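Local structure of aspartate aminotransferase, mitochondrial (Trypanosoma brucei brucei, 4W5K) at residues A179-G184 against M210-F215; F215-L220 against R342-M347. The protein probably catalyses the reversible, pyridoxal phosphate-dependent transfer of an amino group from L-aspartate to 2-oxoglutarate. The protein carries 1 engineered substitution. One frame throughout, in Å; residues are numbered along the deposited sequence.

From the N terminus, segment 179-184 comes first, just after strand 172-176. Contact 1 brings 210-215 back to it, closing a loop of 25 residues that contains helix 189-201 and nearly all of strand 205-210, within the large cofactor-binding domain. Contact 2 opens where contact 1 ends, since Phe-215 belongs to both, and closes a far longer loop of 121 residues, mostly helical, at 342-347. The two loops follow one another in series, neither nesting nor crossing, and the contact centres lie about 6 Å apart. Gly-184 O probably accepts a hydrogen bond from Val-344 N, joining the contacts. Together they tie the loops that follow strands 172-176 and 205-210 to the region leading into strand 347-349.

Contact 1 (A179-G184 against M210-F215); sequences AHNPTG and MAYQGF. With PLP (pyridoxal-5'-phosphate), chain C.
Asn-181 and Tyr-212 meet through the cofactor: ND2 and OH approach each other only to 3.7 Å, but both are hydrogen-bonded to the phenolic O3 of pyridoxal phosphate. The amide donates from ND2 to O3 over 2.8 Å, with an N-H...O angle of 158°, while Tyr-212 OH lies 2.6 Å from O3, which sits at the edge of the tyrosine ring, near its plane. Two hydrogen bonds to one oxygen probably help fix that side of the pyridine ring, and the amide donor probably helps stabilise negative charge on O3. With CG anti to its backbone nitrogen (chi1 -180°), the Asn-181 side chain carries ND2 to O3, its amide plane turned 49° from the tyrosine ring.

This is the cofactor pocket of a fold-type I aminotransferase, built from loops that follow the neighbouring parallel strands 172-176 and 205-210. Ala-211 fills the angle between tyrosine and cofactor: its CB lies over the pyridine face, 3.7 Å from C2, and also 3.6 Å above one face of the Tyr-212 ring, offset toward the rim. Ala-179, in an unusual left-handed backbone conformation, brings CB to 3.8 Å from Tyr-212 CD2. Asp-186 binds the backbone nitrogens of Ala-179 and His-180. Behind Asn-181 the chain turns through a cis peptide before Pro-182, where His-180 ND1 and Thr-183 OG1 share a 2.8 Å hydrogen bond.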
# COMPACT_ATOMS: atom_id res chain seq x y z
N ALA A 179 24.61 -1.62 4.03
CA ALA A 179 24.46 -1.93 2.61
C ALA A 179 23.91 -0.72 1.84
O ALA A 179 22.85 -0.78 1.19
CB ALA A 179 23.57 -3.20 2.40
N HIS A 180 24.66 0.37 1.90
CA HIS A 180 24.32 1.55 1.13
C HIS A 180 23.96 1.19 -0.32
O HIS A 180 24.69 0.44 -0.99
CB HIS A 180 25.48 2.55 1.17
CG HIS A 180 25.21 3.81 0.41
ND1 HIS A 180 25.58 3.98 -0.91
CD2 HIS A 180 24.60 4.96 0.78
CE1 HIS A 180 25.21 5.18 -1.32
NE2 HIS A 180 24.61 5.80 -0.31
N ASN A 181 22.81 1.68 -0.77
CA ASN A 181 22.33 1.45 -2.14
C ASN A 181 22.44 2.81 -2.83
O ASN A 181 21.76 3.78 -2.43
CB ASN A 181 20.89 0.89 -2.09
CG ASN A 181 20.29 0.61 -3.47
OD1 ASN A 181 20.84 0.97 -4.51
ND2 ASN A 181 19.13 -0.02 -3.47
N PRO A 182 23.21 2.91 -3.91
CA PRO A 182 23.70 1.88 -4.83
C PRO A 182 25.18 1.48 -4.74
O PRO A 182 25.60 0.66 -5.56
CB PRO A 182 23.44 2.54 -6.19
CG PRO A 182 23.84 3.99 -5.92
CD PRO A 182 23.43 4.26 -4.47
N THR A 183 25.96 2.03 -3.81
CA THR A 183 27.42 1.88 -3.90
C THR A 183 27.97 0.69 -3.11
O THR A 183 29.04 0.18 -3.45
CB THR A 183 28.15 3.13 -3.41
OG1 THR A 183 28.04 3.19 -1.98
CG2 THR A 183 27.54 4.39 -4.03
N GLY A 184 27.24 0.25 -2.09
CA GLY A 184 27.78 -0.77 -1.19
C GLY A 184 28.77 -0.20 -0.17
O GLY A 184 29.27 -0.92 0.69
N MET A 210 16.79 1.83 6.96
CA MET A 210 17.35 0.52 7.29
C MET A 210 16.65 -0.55 6.46
O MET A 210 15.67 -1.17 6.92
CB MET A 210 17.20 0.20 8.78
CG MET A 210 17.94 -1.11 9.16
SD MET A 210 18.10 -1.39 10.93
CE MET A 210 16.40 -1.65 11.38
N ALA A 211 17.13 -0.74 5.24
CA ALA A 211 16.46 -1.65 4.31
C ALA A 211 17.03 -3.06 4.34
O ALA A 211 16.44 -3.95 3.76
CB ALA A 211 16.54 -1.08 2.85
N TYR A 212 18.18 -3.26 5.01
CA TYR A 212 18.88 -4.54 4.92
C TYR A 212 19.40 -5.07 6.25
O TYR A 212 20.44 -5.70 6.27
CB TYR A 212 20.07 -4.42 3.93
CG TYR A 212 19.64 -3.96 2.56
CD1 TYR A 212 19.02 -4.85 1.69
CD2 TYR A 212 19.83 -2.64 2.14
CE1 TYR A 212 18.60 -4.46 0.44
CE2 TYR A 212 19.40 -2.22 0.88
CZ TYR A 212 18.77 -3.15 0.04
OH TYR A 212 18.33 -2.79 -1.21
N GLN A 213 18.68 -4.85 7.33
CA GLN A 213 19.11 -5.39 8.63
C GLN A 213 19.26 -6.92 8.57
O GLN A 213 18.32 -7.61 8.18
CB GLN A 213 18.13 -5.03 9.74
CG GLN A 213 18.70 -5.37 11.14
CD GLN A 213 17.67 -5.34 12.25
OE1 GLN A 213 16.50 -5.04 12.01
NE2 GLN A 213 18.10 -5.66 13.47
N GLY A 214 20.42 -7.44 8.95
CA GLY A 214 20.64 -8.88 8.92
C GLY A 214 21.02 -9.39 7.54
O GLY A 214 21.92 -10.22 7.42
N PHE A 215 20.33 -8.92 6.51
CA PHE A 215 20.69 -9.22 5.13
C PHE A 215 22.11 -8.73 4.81
O PHE A 215 22.90 -9.42 4.16
CB PHE A 215 19.65 -8.59 4.16
CG PHE A 215 19.90 -8.93 2.71
CD1 PHE A 215 20.72 -8.13 1.93
CD2 PHE A 215 19.33 -10.08 2.14
CE1 PHE A 215 20.98 -8.45 0.60
CE2 PHE A 215 19.59 -10.41 0.82
CZ PHE A 215 20.40 -9.60 0.04
N1 PLP C . 15.58 2.10 0.72
C2 PLP C . 16.66 1.44 0.16
C2A PLP C . 18.03 1.93 0.48
C3 PLP C . 16.46 0.34 -0.67
O3 PLP C . 17.51 -0.32 -1.25
C4 PLP C . 15.17 -0.10 -0.94
C4A PLP C . 15.00 -1.41 -1.65
O4A PLP C . 15.18 -1.46 -2.87
C5 PLP C . 14.08 0.57 -0.38
C6 PLP C . 14.30 1.66 0.47
C5A PLP C . 12.66 0.12 -0.68
O4P PLP C . 12.33 -1.03 0.04
P PLP C . 10.89 -1.63 0.03
O1P PLP C . 10.75 -2.64 -1.08
O2P PLP C . 9.88 -0.53 -0.13
O3P PLP C . 10.75 -2.30 1.38

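Contact 2 (F215-L220 against R342-M347)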
# COMPACT_ATOMS: atom_id res chain seq x y z
N PHE A 215 20.33 -8.92 6.51
CA PHE A 215 20.69 -9.22 5.13
C PHE A 215 22.11 -8.73 4.81
O PHE A 215 22.90 -9.42 4.16
CB PHE A 215 19.65 -8.59 4.16
CG PHE A 215 19.90 -8.93 2.71
CD1 PHE A 215 20.72 -8.13 1.93
CD2 PHE A 215 19.33 -10.08 2.14
CE1 PHE A 215 20.98 -8.45 0.60
CE2 PHE A 215 19.59 -10.41 0.82
CZ PHE A 215 20.40 -9.60 0.04
N ALA A 216 22.45 -7.54 5.29
CA ALA A 216 23.74 -6.93 4.93
C ALA A 216 24.95 -7.77 5.33
O ALA A 216 25.81 -8.05 4.48
CB ALA A 216 23.82 -5.54 5.56
N THR A 217 25.03 -8.18 6.59
CA THR A 217 26.24 -8.87 7.05
C THR A 217 25.95 -10.20 7.74
O THR A 217 26.89 -10.92 8.15
CB THR A 217 27.07 -7.99 8.04
OG1 THR A 217 26.44 -7.94 9.32
CG2 THR A 217 27.35 -6.59 7.49
N GLY A 218 24.67 -10.53 7.88
CA GLY A 218 24.25 -11.76 8.53
C GLY A 218 24.13 -11.60 10.03
O GLY A 218 23.83 -12.55 10.74
N GLN A 219 24.39 -10.39 10.52
CA GLN A 219 24.42 -10.12 11.96
C GLN A 219 23.39 -9.04 12.28
O GLN A 219 23.62 -7.87 11.99
CB GLN A 219 25.82 -9.64 12.40
CG GLN A 219 27.00 -10.43 11.78
CD GLN A 219 28.36 -9.69 11.88
OE1 GLN A 219 29.26 -10.13 12.61
NE2 GLN A 219 28.52 -8.59 11.13
N LEU A 220 22.24 -9.44 12.85
CA LEU A 220 21.15 -8.49 13.08
C LEU A 220 21.50 -7.32 14.01
O LEU A 220 21.09 -6.20 13.74
CB LEU A 220 19.93 -9.21 13.66
CG LEU A 220 19.23 -10.14 12.68
CD1 LEU A 220 18.37 -11.15 13.46
CD2 LEU A 220 18.39 -9.33 11.69
N ARG A 342 35.37 -4.67 0.00
CA ARG A 342 35.17 -3.74 1.11
C ARG A 342 33.71 -3.34 1.18
O ARG A 342 33.14 -3.15 2.27
CB ARG A 342 36.04 -2.50 0.94
CG ARG A 342 36.08 -1.64 2.19
CD ARG A 342 37.06 -0.48 2.06
NE ARG A 342 38.33 -0.93 1.48
CZ ARG A 342 38.74 -0.67 0.24
NH1 ARG A 342 38.00 0.06 -0.60
NH2 ARG A 342 39.92 -1.14 -0.17
N GLN A 343 33.11 -3.22 0.01
CA GLN A 343 31.67 -2.91 -0.09
C GLN A 343 30.79 -4.04 0.48
O GLN A 343 31.18 -5.21 0.48
CB GLN A 343 31.31 -2.64 -1.55
CG GLN A 343 31.79 -1.32 -2.12
CD GLN A 343 31.76 -1.33 -3.63
OE1 GLN A 343 31.23 -2.27 -4.23
NE2 GLN A 343 32.32 -0.30 -4.26
N VAL A 344 29.59 -3.67 0.93
CA VAL A 344 28.67 -4.59 1.60
C VAL A 344 27.30 -4.62 0.91
O VAL A 344 26.72 -3.58 0.63
CB VAL A 344 28.49 -4.18 3.09
CG1 VAL A 344 27.44 -5.04 3.80
CG2 VAL A 344 29.84 -4.23 3.82
N GLY A 345 26.80 -5.83 0.64
CA GLY A 345 25.44 -5.98 0.16
C GLY A 345 25.33 -6.26 -1.33
O GLY A 345 26.35 -6.48 -2.02
N MET A 346 24.09 -6.23 -1.82
CA MET A 346 23.79 -6.65 -3.19
C MET A 346 24.26 -5.71 -4.28
O MET A 346 24.40 -6.13 -5.42
CB MET A 346 22.28 -6.84 -3.37
CG MET A 346 21.76 -8.12 -2.84
SD MET A 346 20.06 -8.29 -3.42
CE MET A 346 19.15 -7.22 -2.30
N MET A 347 24.48 -4.44 -3.94
CA MET A 347 24.84 -3.45 -4.94
C MET A 347 26.27 -3.00 -4.81
O MET A 347 26.72 -2.66 -3.71
CB MET A 347 23.95 -2.21 -4.84
CG MET A 347 22.50 -2.50 -4.94
SD MET A 347 22.16 -3.11 -6.59
CE MET A 347 20.44 -3.53 -6.41
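Phe-215 presents the CE1-CZ edge of its ring to Met-346, and the two side chains cross at about a right angle. Met-346 CG meets the edge in the ring plane, 3.5 Å from Phe-215 CZ. A bend in the methionine at chi3 (-79°) turns CE back, to 3.6 Å from Phe-215 CE1. The sulfur makes an oblique Met-aromatic contact, SD lying 4.9 Å from the ring centroid. With CG anti to the backbone nitrogen (chi1 -176°), the phenylalanine ring extends from a CB that does not itself face 342-347, and its far edge makes the contact.

Beside this pair, Val-344 packs with one branch. Its CG1 lies 3.5 Å from the carbonyl oxygen of Ala-216, 4.1 Å from Ala-216 CB and 4.0 Å from Thr-217 CG2. No hydrogen bond crosses between the segments; the contact is mainly apolar packing. Phe-215 lies beside Tyr-212, which binds pyridoxal phosphate, their side chains about 4 Å apart, so this packing is second shell to the cofactor pocket.

Polar bonds outside this layer probably help set the shape of the loop. Thr-217 OG1 is bonded to Asp-223 and receives Gln-219 NE2 at 2.8 Å, nearly straight at 170°. Arg-321 holds Gly-345 O and Gln-343 OE1.

Met-313 of the long helix 300-331 packs on Phe-215, helix 220-223 touches Ala-216 and Thr-217, and 342-347 bridges helix 338-342 to strand 347-349.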